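Local coordinates for protein Phenylalanine/tyrosine ammonia-lyase (Rhodosporidium toruloides, PDB 1Y2M) that catalyses the non-oxidative deamination of L-phenylalanine and L-tyrosine to trans-cinnamate and p-coumarate, releasing ammonia, as a homotetramer, at residues B[204-209]-B[509-514]; B[303-308]-B[536-541]; B[595-600]-B[631-636]; B[676-681]-B[686-691]. One frame throughout, in Å; residues are numbered along the deposited sequence.

Contact 1: B[204-209]-B[509-514]; sequences PLRGTI and SARRTT
Where the loop after strand 200-201 meets the long helix 506-560, Leu205 and Arg206 pack on the side chain of Arg511 at a subunit interface. The isobutyl group of Leu205 lies against the aliphatic end of the arginine, with Leu205 CD1 3.5 Å from Arg511 CD, and Leu205 CG and Arg206 CG share one face of the Arg511 guanidinium. A bend at chi3 (44°) turns that guanidinium out of the line of its own chain, over these carbons. The Arg206 guanidinium stands almost perpendicular to it, the planes 84° apart, with Arg206 NE 3.5 Å from Arg511 NH2. The two cations are brought together by Glu480 of the second subunit, which forms salt bridges with both. A water adds a link across the contact, giving a proton to Leu205 O (2.8 Å) and accepting one from Arg511 NH1 (2.9 Å). A methionine in place of Arg511 would probably leave Glu480 of the second subunit short of one positive partner and the water without its donor. Arginines of loop and helix converging on a carboxylate of another chain are characteristic of a charged subunit interface, here within the tetramer of a PAL/histidase enzyme.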
loop_
_atom_site.group_PDB
_atom_site.type_symbol
_atom_site.label_atom_id
_atom_site.label_comp_id
_atom_site.label_asym_id
_atom_site.label_seq_id
_atom_site.Cartn_x
_atom_site.Cartn_y
_atom_site.Cartn_z
ATOM N N PRO B 204 19.801 -10.149 -16.366
ATOM C CA PRO B 204 19.517 -9.592 -15.034
ATOM C C PRO B 204 18.021 -9.599 -14.697
ATOM O O PRO B 204 17.184 -9.355 -15.544
ATOM C CB PRO B 204 20.013 -8.130 -15.159
ATOM C CG PRO B 204 21.053 -8.193 -16.245
ATOM C CD PRO B 204 20.506 -9.194 -17.239
ATOM N N LEU B 205 17.720 -9.782 -13.419
ATOM C CA LEU B 205 16.347 -9.822 -12.905
ATOM C C LEU B 205 15.742 -8.444 -13.003
ATOM O O LEU B 205 14.558 -8.257 -13.323
ATOM C CB LEU B 205 16.358 -10.205 -11.435
ATOM C CG LEU B 205 15.004 -10.298 -10.735
ATOM C CD1 LEU B 205 14.098 -11.264 -11.438
ATOM C CD2 LEU B 205 15.197 -10.726 -9.330
ATOM N N ARG B 206 16.559 -7.458 -12.652
ATOM C CA ARG B 206 16.076 -6.083 -12.504
ATOM C C ARG B 206 16.716 -5.087 -13.466
ATOM O O ARG B 206 17.838 -5.283 -13.952
ATOM C CB ARG B 206 16.300 -5.601 -11.069
ATOM C CG ARG B 206 15.625 -6.386 -10.016
ATOM C CD ARG B 206 15.793 -5.714 -8.634
ATOM N NE ARG B 206 15.058 -6.346 -7.554
ATOM C CZ ARG B 206 15.550 -7.226 -6.691
ATOM N NH1 ARG B 206 16.808 -7.653 -6.768
ATOM N NH2 ARG B 206 14.807 -7.650 -5.677
ATOM N N GLY B 207 16.003 -3.969 -13.667
ATOM C CA GLY B 207 16.515 -2.867 -14.415
ATOM C C GLY B 207 15.582 -2.313 -15.464
ATOM O O GLY B 207 15.836 -1.231 -15.950
ATOM N N THR B 208 14.538 -3.071 -15.832
ATOM C CA THR B 208 13.572 -2.551 -16.799
ATOM C C THR B 208 12.381 -1.907 -16.086
ATOM O O THR B 208 11.957 -2.352 -15.004
ATOM C CB THR B 208 13.081 -3.629 -17.759
ATOM O OG1 THR B 208 12.259 -3.004 -18.763
ATOM C CG2 THR B 208 12.297 -4.700 -17.063
ATOM N N ILE B 209 11.832 -0.863 -16.733
ATOM C CA ILE B 209 10.548 -0.240 -16.378
ATOM C C ILE B 209 9.443 -0.663 -17.385
ATOM O O ILE B 209 8.317 -0.201 -17.274
ATOM C CB ILE B 209 10.641 1.297 -16.308
ATOM C CG1 ILE B 209 11.085 1.849 -17.667
ATOM C CG2 ILE B 209 11.617 1.763 -15.206
ATOM C CD1 ILE B 209 11.289 3.357 -17.649
ATOM N N SER B 509 5.783 -5.816 -11.702
ATOM C CA SER B 509 4.465 -6.323 -11.266
ATOM C C SER B 509 4.392 -7.866 -11.428
ATOM O O SER B 509 3.925 -8.568 -10.505
ATOM C CB SER B 509 3.330 -5.611 -12.006
ATOM O OG SER B 509 2.110 -5.902 -11.352
ATOM N N ALA B 510 4.832 -8.388 -12.589
ATOM C CA ALA B 510 4.805 -9.835 -12.865
ATOM C C ALA B 510 5.597 -10.633 -11.822
ATOM O O ALA B 510 5.213 -11.739 -11.374
ATOM C CB ALA B 510 5.244 -10.105 -14.249
ATOM N N ARG B 511 6.745 -10.063 -11.438
ATOM C CA ARG B 511 7.592 -10.661 -10.411
ATOM C C ARG B 511 6.855 -10.763 -9.109
ATOM O O ARG B 511 6.908 -11.825 -8.439
ATOM C CB ARG B 511 8.895 -9.892 -10.250
ATOM C CG ARG B 511 9.935 -10.163 -11.359
ATOM C CD ARG B 511 11.168 -9.307 -11.298
ATOM N NE ARG B 511 11.599 -9.237 -9.920
ATOM C CZ ARG B 511 11.885 -8.137 -9.235
ATOM N NH1 ARG B 511 11.852 -6.915 -9.784
ATOM N NH2 ARG B 511 12.146 -8.289 -7.952
ATOM N N ARG B 512 6.173 -9.683 -8.734
ATOM C CA ARG B 512 5.456 -9.731 -7.455
ATOM C C ARG B 512 4.297 -10.709 -7.520
ATOM O O ARG B 512 4.057 -11.475 -6.562
ATOM C CB ARG B 512 5.009 -8.320 -7.032
ATOM C CG ARG B 512 6.118 -7.341 -6.765
ATOM C CD ARG B 512 7.105 -7.896 -5.747
ATOM N NE ARG B 512 8.114 -6.911 -5.395
ATOM C CZ ARG B 512 9.356 -7.150 -5.068
ATOM N NH1 ARG B 512 9.922 -8.366 -5.255
ATOM N NH2 ARG B 512 10.106 -6.099 -4.708
ATOM N N THR B 513 3.591 -10.764 -8.646
ATOM C CA THR B 513 2.473 -11.719 -8.754
ATOM C C THR B 513 3.008 -13.175 -8.735
ATOM O O THR B 513 2.341 -14.042 -8.207
ATOM C CB THR B 513 1.678 -11.426 -10.034
ATOM O OG1 THR B 513 1.263 -10.056 -9.974
ATOM C CG2 THR B 513 0.506 -12.405 -10.184
ATOM N N THR B 514 4.202 -13.450 -9.322
ATOM C CA THR B 514 4.817 -14.761 -9.289
ATOM C C THR B 514 5.115 -15.137 -7.858
ATOM O O THR B 514 4.909 -16.298 -7.472
ATOM C CB THR B 514 6.085 -14.745 -10.153
ATOM O OG1 THR B 514 5.740 -14.461 -11.527
ATOM C CG2 THR B 514 6.783 -16.052 -10.069
HETATM O O HOH W 1 12.345 -6.607 -12.636
#

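Contact 2: B[303-308]-B[536-541]; sequences AMVGHA and DLRAIE
Arg538 grips Ala303 O side-on with two nitrogens. Arg538 NE lies 2.8 Å from Ala303 O, with an N-H...O angle of 147°, and Arg538 NH2 lies 2.9 Å from the same Ala303 O. The oxygen sits at the edge of the guanidinium, close to its plane; NH2 approaches in the carbonyl plane, whereas NE is tilted from it. Val305 CG2 packs obliquely beside this pair of bonds, 3.6 Å from Arg538 NE, and also touches Arg538 CD.

The next shell fixes the rotation of the guanidinium. One helical turn on, Glu541 OE1 takes a salt bridge from Arg538 NH1 at 2.9 Å through its syn lone pair, and Lys545 pairs with the other carboxylate oxygen of Glu541. Backbone oxygens of Asn449 and Arg450 receive further bonds from Arg538 NH2 and NH1. Bends at chi2 (70°) and chi3 (79°) fold the chain so that its NE side faces the carbonyl. A leucine in its place would probably strip the buried Ala303 carbonyl of both these donors and leave Glu541 without this cationic mate.

The acceptor belongs to the last turn of helix 273-303, where Val305 adopts positive phi in a Schellman motif. The contact is thus a Schellman-ended helix C-terminus whose last-turn carbonyl also takes two bonds from an arginine of helix 506-560, within the helical bundle.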
loop_
_atom_site.group_PDB
_atom_site.type_symbol
_atom_site.label_atom_id
_atom_site.label_comp_id
_atom_site.label_asym_id
_atom_site.label_seq_id
_atom_site.Cartn_x
_atom_site.Cartn_y
_atom_site.Cartn_z
ATOM N N ALA B 303 -15.366 -31.984 5.287
ATOM C CA ALA B 303 -14.756 -32.174 6.604
ATOM C C ALA B 303 -15.606 -31.528 7.706
ATOM O O ALA B 303 -15.657 -32.018 8.801
ATOM C CB ALA B 303 -13.378 -31.583 6.647
HETATM N N MSE B 304 -16.289 -30.431 7.380
HETATM C CA MSE B 304 -17.098 -29.681 8.363
HETATM C C MSE B 304 -18.524 -30.193 8.444
HETATM O O MSE B 304 -19.316 -29.643 9.165
HETATM C CB MSE B 304 -17.110 -28.213 7.979
HETATM C CG MSE B 304 -15.756 -27.546 8.060
HETATM SE SE MSE B 304 -15.424 -27.100 9.983
HETATM C CE MSE B 304 -16.715 -25.593 10.252
ATOM N N VAL B 305 -18.824 -31.274 7.726
ATOM C CA VAL B 305 -20.197 -31.776 7.548
ATOM C C VAL B 305 -21.146 -30.589 7.311
ATOM O O VAL B 305 -22.228 -30.459 7.913
ATOM C CB VAL B 305 -20.637 -32.739 8.673
ATOM C CG1 VAL B 305 -22.006 -33.292 8.422
ATOM C CG2 VAL B 305 -19.720 -33.938 8.652
ATOM N N GLY B 306 -20.720 -29.725 6.402
ATOM C CA GLY B 306 -21.447 -28.523 6.091
ATOM C C GLY B 306 -22.456 -28.694 4.987
ATOM O O GLY B 306 -22.737 -29.810 4.554
ATOM N N HIS B 307 -22.980 -27.558 4.534
ATOM C CA HIS B 307 -24.134 -27.581 3.632
ATOM C C HIS B 307 -23.747 -27.439 2.167
ATOM O O HIS B 307 -23.257 -26.392 1.707
ATOM C CB HIS B 307 -25.081 -26.456 3.988
ATOM C CG HIS B 307 -25.729 -26.623 5.318
ATOM N ND1 HIS B 307 -25.264 -26.014 6.462
ATOM C CD2 HIS B 307 -26.846 -27.300 5.675
ATOM C CE1 HIS B 307 -26.051 -26.335 7.476
ATOM N NE2 HIS B 307 -27.017 -27.121 7.026
ATOM N N ALA B 308 -24.075 -28.453 1.387
ATOM C CA ALA B 308 -23.898 -28.338 -0.059
ATOM C C ALA B 308 -24.927 -27.339 -0.632
ATOM O O ALA B 308 -24.778 -26.871 -1.767
ATOM C CB ALA B 308 -24.044 -29.674 -0.681
ATOM N N ASP B 536 -10.167 -37.766 7.283
ATOM C CA ASP B 536 -9.923 -39.050 7.910
ATOM C C ASP B 536 -10.479 -39.095 9.344
ATOM O O ASP B 536 -11.017 -40.106 9.761
ATOM C CB ASP B 536 -8.422 -39.284 7.870
ATOM C CG ASP B 536 -7.953 -39.775 6.534
ATOM O OD1 ASP B 536 -8.751 -40.406 5.770
ATOM O OD2 ASP B 536 -6.732 -39.604 6.228
ATOM N N LEU B 537 -10.335 -38.016 10.103
ATOM C CA LEU B 537 -10.873 -37.980 11.479
ATOM C C LEU B 537 -12.402 -37.998 11.484
ATOM O O LEU B 537 -13.067 -38.631 12.357
ATOM C CB LEU B 537 -10.346 -36.772 12.242
ATOM C CG LEU B 537 -8.828 -36.810 12.535
ATOM C CD1 LEU B 537 -8.361 -35.464 13.166
ATOM C CD2 LEU B 537 -8.481 -37.981 13.418
ATOM N N ARG B 538 -12.980 -37.287 10.527
ATOM C CA ARG B 538 -14.426 -37.356 10.388
ATOM C C ARG B 538 -14.912 -38.756 10.031
ATOM O O ARG B 538 -15.947 -39.248 10.505
ATOM C CB ARG B 538 -14.921 -36.348 9.368
ATOM C CG ARG B 538 -16.439 -36.138 9.443
ATOM C CD ARG B 538 -16.882 -35.416 10.690
ATOM N NE ARG B 538 -16.675 -33.965 10.615
ATOM C CZ ARG B 538 -16.903 -33.112 11.614
ATOM N NH1 ARG B 538 -17.262 -33.594 12.807
ATOM N NH2 ARG B 538 -16.774 -31.831 11.422
ATOM N N ALA B 539 -14.160 -39.424 9.168
ATOM C CA ALA B 539 -14.531 -40.795 8.777
ATOM C C ALA B 539 -14.474 -41.739 9.981
ATOM O O ALA B 539 -15.370 -42.609 10.096
ATOM C CB ALA B 539 -13.641 -41.269 7.675
ATOM N N ILE B 540 -13.449 -41.583 10.840
ATOM C CA ILE B 540 -13.366 -42.323 12.119
ATOM C C ILE B 540 -14.603 -42.065 12.999
ATOM O O ILE B 540 -15.209 -42.997 13.547
ATOM C CB ILE B 540 -12.058 -41.965 12.889
ATOM C CG1 ILE B 540 -10.891 -42.597 12.176
ATOM C CG2 ILE B 540 -12.106 -42.431 14.316
ATOM C CD1 ILE B 540 -9.505 -42.026 12.615
ATOM N N GLU B 541 -15.000 -40.807 13.086
ATOM C CA GLU B 541 -16.211 -40.444 13.812
ATOM C C GLU B 541 -17.421 -41.171 13.245
ATOM O O GLU B 541 -18.216 -41.742 13.985
ATOM C CB GLU B 541 -16.446 -38.953 13.755
ATOM C CG GLU B 541 -17.752 -38.495 14.347
ATOM C CD GLU B 541 -18.001 -36.997 14.154
ATOM O OE1 GLU B 541 -17.044 -36.224 13.938
ATOM O OE2 GLU B 541 -19.175 -36.591 14.182
#

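Contact 3: B[595-600]-B[631-636]; sequences PRWHDA and ESAISL
Trp597 leaves helix 595-600 pointing at helix 631-636, and its CB is already in contact, 3.7 Å from Ile634 CG1. With CG anti to the carbonyl carbon (chi1 -78°), the indole is carried toward helix 631-636 and lays a face on the Ala633 methyl. At the root of the ring, Trp597 CG and CD1 still brush Ile634 CG1, the CD1 approach being 3.9 Å. Farther along, Ala633 takes over: its CB is 3.3 Å from Trp597 CD2 and 3.4 Å from Trp597 CE3. This methyl lies 3.4 Å from the centroid of the six-membered ring and 18° off its normal, a CH-pi contact over the face. At the far rim Trp597 CH2 remains within 4.1 Å of Ala633 CB, which shows how centrally the methyl sits. Next to the tryptophan, His598 NE2 comes to 4.0 Å from Ile634 CD1, the imidazole crossing the isoleucine at about a right angle.

The helix segments run roughly antiparallel, their directions 144° apart, with axes 9.0 Å apart at closest approach. Phe544 and Phe548 of helix 506-560 bring further rings to Trp597, the latter edge-to-face, and Leu585 of helix 570-587 also touches it. The small alanine side chain allows the indole to lie close against helix 631-636. With no hydrogen bond between the two segments, their pairing rests on dispersion, CH-pi contact and the burial of apolar surface.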
loop_
_atom_site.group_PDB
_atom_site.type_symbol
_atom_site.label_atom_id
_atom_site.label_comp_id
_atom_site.label_asym_id
_atom_site.label_seq_id
_atom_site.Cartn_x
_atom_site.Cartn_y
_atom_site.Cartn_z
ATOM N N PRO B 595 -11.504 -38.916 30.158
ATOM C CA PRO B 595 -12.446 -37.953 30.780
ATOM C C PRO B 595 -13.567 -37.464 29.854
ATOM O O PRO B 595 -14.630 -37.111 30.368
ATOM C CB PRO B 595 -11.542 -36.786 31.222
ATOM C CG PRO B 595 -10.342 -36.868 30.319
ATOM C CD PRO B 595 -10.131 -38.397 30.155
ATOM N N ARG B 596 -13.340 -37.414 28.552
ATOM C CA ARG B 596 -14.364 -37.022 27.604
ATOM C C ARG B 596 -15.595 -37.883 27.747
ATOM O O ARG B 596 -16.711 -37.397 27.789
ATOM C CB ARG B 596 -13.848 -37.138 26.180
ATOM C CG ARG B 596 -14.811 -36.475 25.206
ATOM C CD ARG B 596 -14.297 -36.458 23.796
ATOM N NE ARG B 596 -15.130 -35.620 22.933
ATOM C CZ ARG B 596 -14.935 -35.531 21.630
ATOM N NH1 ARG B 596 -13.936 -36.205 21.078
ATOM N NH2 ARG B 596 -15.702 -34.770 20.896
ATOM N N TRP B 597 -15.390 -39.193 27.756
ATOM C CA TRP B 597 -16.542 -40.111 27.786
ATOM C C TRP B 597 -17.233 -40.149 29.144
ATOM O O TRP B 597 -18.440 -40.292 29.214
ATOM C CB TRP B 597 -16.141 -41.498 27.282
ATOM C CG TRP B 597 -16.064 -41.441 25.768
ATOM C CD1 TRP B 597 -14.953 -41.460 24.989
ATOM C CD2 TRP B 597 -17.173 -41.257 24.899
ATOM N NE1 TRP B 597 -15.302 -41.335 23.675
ATOM C CE2 TRP B 597 -16.663 -41.217 23.585
ATOM C CE3 TRP B 597 -18.557 -41.117 25.100
ATOM C CZ2 TRP B 597 -17.495 -41.042 22.475
ATOM C CZ3 TRP B 597 -19.384 -40.970 23.991
ATOM C CH2 TRP B 597 -18.838 -40.937 22.690
ATOM N N HIS B 598 -16.478 -40.022 30.227
ATOM C CA HIS B 598 -17.087 -39.915 31.529
ATOM C C HIS B 598 -17.877 -38.620 31.656
ATOM O O HIS B 598 -18.951 -38.627 32.226
ATOM C CB HIS B 598 -16.050 -40.113 32.632
ATOM C CG HIS B 598 -15.638 -41.539 32.765
ATOM N ND1 HIS B 598 -16.419 -42.487 33.397
ATOM C CD2 HIS B 598 -14.559 -42.200 32.289
ATOM C CE1 HIS B 598 -15.841 -43.667 33.307
ATOM N NE2 HIS B 598 -14.705 -43.521 32.653
ATOM N N ASP B 599 -17.357 -37.541 31.099
ATOM C CA ASP B 599 -18.111 -36.285 31.064
ATOM C C ASP B 599 -19.445 -36.400 30.284
ATOM O O ASP B 599 -20.537 -36.022 30.761
ATOM C CB ASP B 599 -17.205 -35.183 30.486
ATOM C CG ASP B 599 -17.979 -33.916 30.164
ATOM O OD1 ASP B 599 -17.990 -32.995 31.033
ATOM O OD2 ASP B 599 -18.641 -33.879 29.108
ATOM N N ALA B 600 -19.365 -36.979 29.107
ATOM C CA ALA B 600 -20.568 -37.114 28.259
ATOM C C ALA B 600 -21.677 -37.915 28.926
ATOM O O ALA B 600 -22.859 -37.522 28.942
ATOM C CB ALA B 600 -20.208 -37.753 26.948
ATOM N N GLU B 631 -17.104 -46.677 29.477
ATOM C CA GLU B 631 -16.065 -47.701 29.207
ATOM C C GLU B 631 -16.242 -48.277 27.822
ATOM O O GLU B 631 -15.267 -48.483 27.072
ATOM C CB GLU B 631 -16.074 -48.798 30.278
ATOM C CG GLU B 631 -15.487 -48.323 31.575
ATOM C CD GLU B 631 -15.675 -49.327 32.683
ATOM O OE1 GLU B 631 -16.414 -50.328 32.463
ATOM O OE2 GLU B 631 -15.111 -49.111 33.789
ATOM N N SER B 632 -17.496 -48.507 27.470
ATOM C CA SER B 632 -17.832 -49.032 26.158
ATOM C C SER B 632 -17.399 -48.062 25.061
ATOM O O SER B 632 -16.822 -48.452 24.035
ATOM C CB SER B 632 -19.335 -49.335 26.088
ATOM O OG SER B 632 -19.734 -49.698 24.773
ATOM N N ALA B 633 -17.696 -46.772 25.228
ATOM C CA ALA B 633 -17.300 -45.767 24.244
ATOM C C ALA B 633 -15.774 -45.618 24.114
ATOM O O ALA B 633 -15.236 -45.453 23.006
ATOM C CB ALA B 633 -17.938 -44.450 24.539
ATOM N N ILE B 634 -15.091 -45.696 25.251
ATOM C CA ILE B 634 -13.648 -45.605 25.268
ATOM C C ILE B 634 -13.039 -46.803 24.487
ATOM O O ILE B 634 -12.193 -46.624 23.590
ATOM C CB ILE B 634 -13.137 -45.563 26.715
ATOM C CG1 ILE B 634 -13.582 -44.215 27.367
ATOM C CG2 ILE B 634 -11.597 -45.714 26.753
ATOM C CD1 ILE B 634 -13.531 -44.146 28.858
ATOM N N SER B 635 -13.492 -48.012 24.796
ATOM C CA SER B 635 -13.024 -49.195 24.063
ATOM C C SER B 635 -13.360 -49.136 22.618
ATOM O O SER B 635 -12.525 -49.460 21.782
ATOM C CB SER B 635 -13.614 -50.491 24.625
ATOM O OG SER B 635 -13.383 -50.514 26.012
ATOM N N LEU B 636 -14.586 -48.772 22.287
ATOM C CA LEU B 636 -14.956 -48.724 20.883
ATOM C C LEU B 636 -14.100 -47.701 20.093
ATOM O O LEU B 636 -13.668 -47.951 18.973
ATOM C CB LEU B 636 -16.430 -48.396 20.749
ATOM C CG LEU B 636 -17.049 -48.319 19.347
ATOM C CD1 LEU B 636 -16.777 -49.595 18.530
ATOM C CD2 LEU B 636 -18.550 -48.122 19.471
#

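Contact 4: B[676-681]-B[686-691]; sequences KARRGD and KQEVTI
Arg678, Asp681 and Glu688 carry most of the buried surface, and the arginine has the largest share. Extended from CG to NE, with CG trans to the backbone N (chi1 -169°), it brings its guanidinium to the peptides just before helix 691-703. Arg678 NH1 donates to Val689 O over 2.9 Å at 164°, nearly straight and in both the carbonyl and guanidinium planes. The bonds from Arg678 NH2 to Glu688 O and Val689 O are weak, both oxygens lying at the guanidinium edge. Ile691 CG1 covers one face, 3.7 Å from Arg678 NH1.

Asp681 meets the same NH2. Its OD1 makes a salt bridge with Arg678 NH2 at 2.9 Å, met on the syn side but tilted from the guanidinium plane. The same OD1 receives a weak bond from Glu688 N, and Lys686 N donates to Asp681 O at 3.1 Å, closing the chain round helix 681-684. One water gives protons to Asp681 OD2 and Glu688 O.

Glu688 contributes chiefly backbone and CB, the latter 3.7 Å from Arg678 NH2, while its OE1 takes a proton from a water that accepts from Arg679 N (2.9 Å). Glu136 of the second subunit forms a salt bridge with Arg678 NE, so the arginine meets two carboxylates and two carbonyl oxygens, Glu688 O only weakly. Thr690, the N-cap of helix 691-703, directly follows Val689, whose O takes the NH1 bond. These bonds imply that one arginine ties two loop segments of this chain to a neighbouring subunit, its charge probably well compensated by Asp681 and Glu136 of that subunit.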
loop_
_atom_site.group_PDB
_atom_site.type_symbol
_atom_site.label_atom_id
_atom_site.label_comp_id
_atom_site.label_asym_id
_atom_site.label_seq_id
_atom_site.Cartn_x
_atom_site.Cartn_y
_atom_site.Cartn_z
ATOM N N LYS B 676 0.467 -39.215 4.318
ATOM C CA LYS B 676 -0.438 -40.036 5.109
ATOM C C LYS B 676 -1.047 -39.170 6.228
ATOM O O LYS B 676 -0.486 -38.154 6.675
ATOM C CB LYS B 676 0.284 -41.240 5.715
ATOM C CG LYS B 676 0.937 -42.192 4.690
ATOM C CD LYS B 676 -0.022 -42.587 3.501
ATOM C CE LYS B 676 0.458 -43.649 2.483
ATOM N NZ LYS B 676 1.573 -43.161 1.722
ATOM N N ALA B 677 -2.180 -39.621 6.731
ATOM C CA ALA B 677 -2.663 -39.128 8.023
ATOM C C ALA B 677 -1.555 -39.311 9.078
ATOM O O ALA B 677 -0.727 -40.219 8.965
ATOM C CB ALA B 677 -3.879 -39.874 8.431
ATOM N N ARG B 678 -1.574 -38.470 10.104
ATOM C CA ARG B 678 -0.547 -38.453 11.132
ATOM C C ARG B 678 -1.133 -38.799 12.477
ATOM O O ARG B 678 -2.063 -38.121 12.978
ATOM C CB ARG B 678 0.099 -37.080 11.242
ATOM C CG ARG B 678 1.356 -37.091 12.109
ATOM C CD ARG B 678 1.907 -35.692 12.347
ATOM N NE ARG B 678 3.268 -35.785 12.919
ATOM C CZ ARG B 678 4.383 -35.924 12.204
ATOM N NH1 ARG B 678 4.380 -35.883 10.885
ATOM N NH2 ARG B 678 5.528 -36.067 12.838
ATOM N N ARG B 679 -0.625 -39.853 13.071
ATOM C CA ARG B 679 -1.198 -40.325 14.334
ATOM C C ARG B 679 -0.690 -39.621 15.558
ATOM O O ARG B 679 -1.434 -39.463 16.496
ATOM C CB ARG B 679 -0.943 -41.809 14.528
ATOM C CG ARG B 679 -1.797 -42.404 15.611
ATOM C CD ARG B 679 -1.913 -43.907 15.574
ATOM N NE ARG B 679 -2.957 -44.406 16.466
ATOM C CZ ARG B 679 -3.209 -45.688 16.710
ATOM N NH1 ARG B 679 -2.527 -46.677 16.097
ATOM N NH2 ARG B 679 -4.203 -45.991 17.551
ATOM N N GLY B 680 0.575 -39.159 15.538
ATOM C CA GLY B 680 1.109 -38.357 16.628
ATOM C C GLY B 680 2.399 -38.919 17.199
ATOM O O GLY B 680 2.473 -40.100 17.562
ATOM N N ASP B 681 3.435 -38.069 17.253
ATOM C CA ASP B 681 4.746 -38.518 17.733
ATOM C C ASP B 681 4.705 -39.109 19.155
ATOM O O ASP B 681 5.431 -40.029 19.463
ATOM C CB ASP B 681 5.749 -37.382 17.731
ATOM C CG ASP B 681 6.146 -36.941 16.333
ATOM O OD1 ASP B 681 5.665 -37.516 15.335
ATOM O OD2 ASP B 681 6.973 -35.999 16.253
ATOM N N LYS B 686 7.627 -42.129 18.667
ATOM C CA LYS B 686 8.544 -41.975 17.546
ATOM C C LYS B 686 8.364 -40.574 16.989
ATOM O O LYS B 686 7.225 -40.115 16.809
ATOM C CB LYS B 686 8.209 -43.013 16.466
ATOM C CG LYS B 686 9.237 -43.112 15.360
ATOM C CD LYS B 686 8.643 -43.759 14.132
ATOM C CE LYS B 686 9.634 -43.728 12.957
ATOM N NZ LYS B 686 9.316 -44.813 12.014
ATOM N N GLN B 687 9.477 -39.888 16.750
ATOM C CA GLN B 687 9.446 -38.581 16.083
ATOM C C GLN B 687 9.495 -38.793 14.578
ATOM O O GLN B 687 10.572 -38.954 13.992
ATOM C CB GLN B 687 10.628 -37.761 16.592
ATOM C CG GLN B 687 10.460 -37.352 18.046
ATOM C CD GLN B 687 11.590 -36.476 18.506
ATOM O OE1 GLN B 687 12.710 -36.958 18.760
ATOM N NE2 GLN B 687 11.328 -35.192 18.600
ATOM N N GLU B 688 8.313 -38.832 13.948
ATOM C CA GLU B 688 8.216 -39.190 12.549
ATOM C C GLU B 688 8.662 -38.026 11.676
ATOM O O GLU B 688 8.727 -36.887 12.114
ATOM C CB GLU B 688 6.776 -39.527 12.169
ATOM C CG GLU B 688 6.155 -40.651 12.924
ATOM C CD GLU B 688 4.921 -41.222 12.226
ATOM O OE1 GLU B 688 3.858 -40.535 12.169
ATOM O OE2 GLU B 688 5.032 -42.409 11.744
ATOM N N VAL B 689 8.951 -38.355 10.417
ATOM C CA VAL B 689 9.210 -37.351 9.388
ATOM C C VAL B 689 8.194 -36.240 9.553
ATOM O O VAL B 689 7.018 -36.525 9.804
ATOM C CB VAL B 689 9.129 -38.006 7.985
ATOM C CG1 VAL B 689 9.024 -36.969 6.915
ATOM C CG2 VAL B 689 10.376 -38.874 7.759
ATOM N N THR B 690 8.626 -34.988 9.494
ATOM C CA THR B 690 7.859 -33.884 10.002
ATOM C C THR B 690 6.670 -33.543 9.163
ATOM O O THR B 690 6.588 -33.820 7.957
ATOM C CB THR B 690 8.719 -32.590 10.088
ATOM O OG1 THR B 690 9.205 -32.289 8.768
ATOM C CG2 THR B 690 9.878 -32.776 11.084
ATOM N N ILE B 691 5.764 -32.834 9.808
ATOM C CA ILE B 691 4.620 -32.253 9.105
ATOM C C ILE B 691 5.077 -31.414 7.911
ATOM O O ILE B 691 4.498 -31.535 6.783
ATOM C CB ILE B 691 3.833 -31.403 10.109
ATOM C CG1 ILE B 691 3.218 -32.335 11.150
ATOM C CG2 ILE B 691 2.735 -30.526 9.391
ATOM C CD1 ILE B 691 2.801 -31.599 12.408
HETATM O O HOH W 2 1.384 -41.642 11.878
HETATM O O HOH W 3 8.092 -34.865 14.109
HETATM O O HOH W 4 8.742 -34.271 17.789
#

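Helix 506-560 joins contacts 1 and 2 directly, yet their centres are 43 Å apart, on opposite sides of the chain's centre. Contacts 2 and 4 touch where Asp536 OD2 meets Ala677 CB at 3.6 Å; contact 3 stays separate, its nearest atoms about 7 Å from those of contact 2 and about 10 Å from those of contact 4. Contacts 1 and 4 both engage the second subunit, although their centres lie 40 Å apart. Towards the cinnamate site, the side chain of Ile691 in contact 4 is about 8 Å from that of Lys468, and Met304 of contact 2 is about 10 Å, side chain to side chain, from Gln360, a binding residue inferred by similarity.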